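Local coordinates for protein aldehyde dehydrogenase 12 (Zea mays, PDB 6D97) that catalyses the NAD+-dependent oxidation of L-glutamate gamma-semialdehyde to glutamate, the last step of proline catabolism in plants, at residues D294-D298 / V429-I433; L421-F426 / E453-M458. All blocks are in the same frame, centred on the assembly; numbering follows the deposited sequence.

Interaction 1: residues D294-D298 / V429-I433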
loop_
_atom_site.group_PDB
_atom_site.type_symbol
_atom_site.label_atom_id
_atom_site.label_comp_id
_atom_site.label_asym_id
_atom_site.label_seq_id
_atom_site.Cartn_x
_atom_site.Cartn_y
_atom_site.Cartn_z
ATOM N N ASP A 294 -25.877 6.776 -6.704
ATOM C CA ASP A 294 -27.096 7.282 -7.316
ATOM C C ASP A 294 -27.367 6.563 -8.638
ATOM O O ASP A 294 -26.820 5.492 -8.923
ATOM C CB ASP A 294 -27.001 8.791 -7.495
ATOM C CG ASP A 294 -25.606 9.242 -7.863
ATOM O OD1 ASP A 294 -24.723 8.370 -8.029
ATOM O OD2 ASP A 294 -25.396 10.468 -7.977
ATOM N N ALA A 295 -28.223 7.159 -9.461
ATOM C CA ALA A 295 -28.642 6.511 -10.685
ATOM C C ALA A 295 -27.475 6.395 -11.663
ATOM O O ALA A 295 -26.375 6.924 -11.453
ATOM C CB ALA A 295 -29.801 7.276 -11.327
ATOM N N GLY A 296 -27.734 5.675 -12.747
ATOM C CA GLY A 296 -26.782 5.564 -13.830
ATOM C C GLY A 296 -27.477 5.421 -15.170
ATOM O O GLY A 296 -28.473 4.709 -15.277
ATOM N N PHE A 297 -26.976 6.117 -16.189
ATOM C CA PHE A 297 -27.332 5.863 -17.579
ATOM C C PHE A 297 -26.107 5.262 -18.239
ATOM O O PHE A 297 -25.241 5.977 -18.758
ATOM C CB PHE A 297 -27.810 7.148 -18.278
ATOM C CG PHE A 297 -28.446 6.899 -19.595
ATOM C CD1 PHE A 297 -29.787 6.584 -19.685
ATOM C CD2 PHE A 297 -27.695 6.941 -20.750
ATOM C CE1 PHE A 297 -30.371 6.323 -20.918
ATOM C CE2 PHE A 297 -28.274 6.684 -21.980
ATOM C CZ PHE A 297 -29.612 6.379 -22.063
ATOM N N ASP A 298 -26.043 3.932 -18.249
ATOM C CA ASP A 298 -24.827 3.188 -18.588
ATOM C C ASP A 298 -24.798 2.821 -20.069
ATOM O O ASP A 298 -25.818 2.413 -20.644
ATOM C CB ASP A 298 -24.765 1.943 -17.712
ATOM C CG ASP A 298 -25.190 2.241 -16.284
ATOM O OD1 ASP A 298 -24.658 3.179 -15.692
ATOM O OD2 ASP A 298 -26.028 1.515 -15.742
ATOM N N VAL A 429 -33.165 11.074 -24.797
ATOM C CA VAL A 429 -32.506 9.799 -25.112
ATOM C C VAL A 429 -31.737 9.281 -23.901
ATOM O O VAL A 429 -31.762 8.075 -23.598
ATOM C CB VAL A 429 -31.598 9.964 -26.358
ATOM C CG1 VAL A 429 -30.540 8.847 -26.454
ATOM C CG2 VAL A 429 -32.446 10.030 -27.623
ATOM N N THR A 430 -31.049 10.163 -23.176
ATOM C CA THR A 430 -30.239 9.776 -22.024
ATOM C C THR A 430 -31.054 9.729 -20.724
ATOM O O THR A 430 -30.469 9.729 -19.634
ATOM C CB THR A 430 -29.050 10.716 -21.879
ATOM O OG1 THR A 430 -29.516 12.029 -21.579
ATOM C CG2 THR A 430 -28.223 10.756 -23.192
ATOM N N LYS A 431 -32.375 9.686 -20.805
ATOM C CA LYS A 431 -33.200 9.578 -19.609
ATOM C C LYS A 431 -33.205 8.131 -19.122
ATOM O O LYS A 431 -33.451 7.212 -19.908
ATOM C CB LYS A 431 -34.620 10.056 -19.921
ATOM C CG LYS A 431 -35.620 9.928 -18.797
ATOM C CD LYS A 431 -37.023 10.028 -19.361
ATOM C CE LYS A 431 -38.058 9.922 -18.274
ATOM N NZ LYS A 431 -38.415 11.248 -17.716
ATOM N N GLU A 432 -32.944 7.923 -17.838
ATOM C CA GLU A 432 -32.917 6.577 -17.297
ATOM C C GLU A 432 -34.334 6.047 -17.121
ATOM O O GLU A 432 -35.142 6.664 -16.417
ATOM C CB GLU A 432 -32.173 6.539 -15.956
ATOM C CG GLU A 432 -31.953 5.134 -15.437
ATOM C CD GLU A 432 -31.598 5.105 -13.972
ATOM O OE1 GLU A 432 -32.114 5.965 -13.237
ATOM O OE2 GLU A 432 -30.826 4.218 -13.549
ATOM N N ILE A 433 -34.631 4.915 -17.762
ATOM C CA ILE A 433 -35.883 4.191 -17.581
ATOM C C ILE A 433 -35.542 2.921 -16.809
ATOM O O ILE A 433 -34.921 1.991 -17.356
ATOM C CB ILE A 433 -36.570 3.862 -18.911
ATOM C CG1 ILE A 433 -36.466 5.046 -19.879
ATOM C CG2 ILE A 433 -38.044 3.482 -18.703
ATOM C CD1 ILE A 433 -37.265 6.289 -19.449
#
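An aromatic ring can pack against backbone as well as against side chains, and Phe297 does so here. Its t rotamer carries the ring to the chain just past the end of helix 425-429, where Thr430 leaves helical geometry. Thr430 CA sits 3.6 Å from the centroid of the Phe297 ring, over its face, in a CH-pi contact. On the same side of the ring lie three backbone carbonyl oxygens: Phe297 CZ is 3.1 Å from Val429 O, Phe297 CD1 is 3.2 Å from Thr430 O, and Phe297 CE1 is 3.4 Å from Lys431 O. In fold terms, 294-298 links the last strand of the five-stranded parallel Rossmann-type sheet, 290-293, to strand 298-302 of the catalytic part. Glu432, in the Glu-Ile-Phe-Gly-Pro sequence familiar in aldehyde dehydrogenases, brings its carboxylate to the other segment. The equivalent glutamate of related enzymes binds the nicotinamide ribose; in this structure the Glu432 side chain is about 7 Å from the bound NAD. Glu432 OE1 lies 3.3 Å from Ala295 CB, and Glu432 OE2 lies 3.0 Å from Gly296 O, a close meeting of two acceptors that makes no hydrogen bond. Thr430 OG1 hydrogen-bonds back to Phe426 O in helix 425-429.

Interaction 2: residues L421-F426 / E453-M458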
loop_
_atom_site.group_PDB
_atom_site.type_symbol
_atom_site.label_atom_id
_atom_site.label_comp_id
_atom_site.label_asym_id
_atom_site.label_seq_id
_atom_site.Cartn_x
_atom_site.Cartn_y
_atom_site.Cartn_z
ATOM N N LEU A 421 -27.396 13.661 -30.501
ATOM C CA LEU A 421 -26.530 14.741 -30.041
ATOM C C LEU A 421 -27.232 16.089 -30.002
ATOM O O LEU A 421 -26.745 17.009 -29.336
ATOM C CB LEU A 421 -25.292 14.829 -30.931
ATOM C CG LEU A 421 -24.296 13.702 -30.668
ATOM C CD1 LEU A 421 -23.059 13.881 -31.518
ATOM C CD2 LEU A 421 -23.933 13.659 -29.194
ATOM N N LYS A 422 -28.362 16.223 -30.686
ATOM C CA LYS A 422 -29.077 17.487 -30.704
ATOM C C LYS A 422 -29.701 17.769 -29.344
ATOM O O LYS A 422 -30.040 16.856 -28.586
ATOM C CB LYS A 422 -30.148 17.466 -31.792
ATOM C CG LYS A 422 -29.567 17.343 -33.189
ATOM C CD LYS A 422 -30.651 17.138 -34.227
ATOM C CE LYS A 422 -30.225 17.709 -35.564
ATOM N NZ LYS A 422 -30.462 16.780 -36.701
ATOM N N SER A 423 -29.825 19.056 -29.030
ATOM C CA SER A 423 -30.438 19.461 -27.775
ATOM C C SER A 423 -31.904 19.042 -27.752
ATOM O O SER A 423 -32.555 18.916 -28.794
ATOM C CB SER A 423 -30.307 20.972 -27.581
ATOM O OG SER A 423 -30.200 21.314 -26.208
ATOM N N GLY A 424 -32.418 18.810 -26.549
ATOM C CA GLY A 424 -33.767 18.306 -26.399
ATOM C C GLY A 424 -33.824 16.807 -26.598
ATOM O O GLY A 424 -34.253 16.071 -25.703
ATOM N N ASN A 425 -33.382 16.344 -27.772
ATOM C CA ASN A 425 -33.305 14.908 -28.021
ATOM C C ASN A 425 -32.346 14.233 -27.050
ATOM O O ASN A 425 -32.614 13.124 -26.579
ATOM C CB ASN A 425 -32.863 14.634 -29.457
ATOM C CG ASN A 425 -33.898 15.030 -30.475
ATOM O OD1 ASN A 425 -35.066 15.234 -30.150
ATOM N ND2 ASN A 425 -33.476 15.122 -31.729
ATOM N N PHE A 426 -31.231 14.892 -26.728
ATOM C CA PHE A 426 -30.234 14.270 -25.863
ATOM C C PHE A 426 -30.801 13.979 -24.477
ATOM O O PHE A 426 -30.660 12.867 -23.954
ATOM C CB PHE A 426 -28.995 15.160 -25.754
ATOM C CG PHE A 426 -27.893 14.542 -24.945
ATOM C CD1 PHE A 426 -27.016 13.642 -25.528
ATOM C CD2 PHE A 426 -27.762 14.823 -23.592
ATOM C CE1 PHE A 426 -26.016 13.051 -24.790
ATOM C CE2 PHE A 426 -26.761 14.232 -22.845
ATOM C CZ PHE A 426 -25.886 13.345 -23.447
ATOM N N GLU A 453 -18.421 12.477 -27.183
ATOM C CA GLU A 453 -19.120 13.695 -26.783
ATOM C C GLU A 453 -20.415 13.365 -26.055
ATOM O O GLU A 453 -20.734 13.977 -25.029
ATOM C CB GLU A 453 -19.408 14.575 -28.000
ATOM C CG GLU A 453 -20.251 15.800 -27.667
ATOM C CD GLU A 453 -20.771 16.526 -28.898
ATOM O OE1 GLU A 453 -20.117 16.455 -29.960
ATOM O OE2 GLU A 453 -21.842 17.164 -28.805
ATOM N N ALA A 454 -21.172 12.392 -26.569
ATOM C CA ALA A 454 -22.420 12.008 -25.918
ATOM C C ALA A 454 -22.168 11.454 -24.522
ATOM O O ALA A 454 -22.925 11.742 -23.589
ATOM C CB ALA A 454 -23.167 10.986 -26.773
ATOM N N CYS A 455 -21.106 10.661 -24.356
ATOM C CA CYS A 455 -20.811 10.108 -23.037
ATOM C C CYS A 455 -20.369 11.199 -22.069
ATOM O O CYS A 455 -20.716 11.163 -20.883
ATOM C CB CYS A 455 -19.745 9.016 -23.142
ATOM S SG CYS A 455 -20.242 7.534 -24.057
ATOM N N GLU A 456 -19.612 12.184 -22.557
ATOM C CA GLU A 456 -19.171 13.275 -21.693
ATOM C C GLU A 456 -20.331 14.182 -21.297
ATOM O O GLU A 456 -20.317 14.765 -20.208
ATOM C CB GLU A 456 -18.068 14.070 -22.394
ATOM C CG GLU A 456 -17.647 15.355 -21.696
ATOM C CD GLU A 456 -16.764 15.115 -20.484
ATOM O OE1 GLU A 456 -16.421 13.943 -20.210
ATOM O OE2 GLU A 456 -16.409 16.108 -19.808
ATOM N N ARG A 457 -21.351 14.298 -22.149
ATOM C CA ARG A 457 -22.486 15.157 -21.842
ATOM C C ARG A 457 -23.470 14.527 -20.863
ATOM O O ARG A 457 -24.359 15.231 -20.373
ATOM C CB ARG A 457 -23.212 15.549 -23.134
ATOM C CG ARG A 457 -22.504 16.640 -23.925
ATOM C CD ARG A 457 -23.049 16.764 -25.345
ATOM N NE ARG A 457 -24.443 17.203 -25.383
ATOM C CZ ARG A 457 -25.180 17.254 -26.488
ATOM N NH1 ARG A 457 -24.661 16.890 -27.652
ATOM N NH2 ARG A 457 -26.440 17.666 -26.426
ATOM N N MET A 458 -23.331 13.237 -20.560
ATOM C CA MET A 458 -24.209 12.594 -19.593
ATOM C C MET A 458 -23.903 13.092 -18.184
ATOM O O MET A 458 -22.795 13.545 -17.887
ATOM C CB MET A 458 -24.061 11.071 -19.656
ATOM C CG MET A 458 -24.552 10.454 -20.957
ATOM S SD MET A 458 -24.046 8.737 -21.179
ATOM C CE MET A 458 -24.516 8.475 -22.887
#
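At the centre, Phe426 points its CA-to-CB bond toward the end of helix 448-457, and the ring fills the space beside Ala454 and Met458: Phe426 CE1 is 4.0 Å from Ala454 CB, and Phe426 CZ is 4.0 Å from Met458 CG. Leu421 adds a second apolar touch, its CD2 3.7 Å from Ala454 CB. Further out, the guanidinium of Arg457 lies over the Phe426 ring in a cation-pi stack, centres 4.4 Å apart and planes at 21°. At the polar edge the same group clasps a single carbonyl, Arg457 NH1 donating to Leu421 O at 2.7 Å and Arg457 NH2 to that same Leu421 O at 3.0 Å. One turn back, Glu453 OE2 forms a salt bridge with Arg457 NH1 at 3.1 Å. The contact lies away from the NAD site, joining the loop before helix 425-429, and that helix's first turn, to the C-terminal end of helix 448-457. Arg457 thus reaches across to a backbone carbonyl and an aromatic face, while its ion pair stays within its own helix.

In the fold
From the N terminus the chain meets the four segments as 294-298, 421-426, 429-433 and 453-458, so the two contacts cross. Interaction 1 closes a long loop of 130 intervening residues, which runs from the link out of the Rossmann-type sheet through much of the catalytic part. Interaction 2 closes a short one, 26 residues, containing strand 437-443 and carrying 429-433 within it. Helix 425-429 therefore serves both: its start belongs to interaction 2 and its end to interaction 1. The centres lie 12 Å apart, and the two contacts touch, Phe297 O packing 3.9 Å from Met458 SD. Together they tie the linker and helix 448-457 to the two ends of helix 425-429; Met458 also packs on Trp299 of strand 298-302.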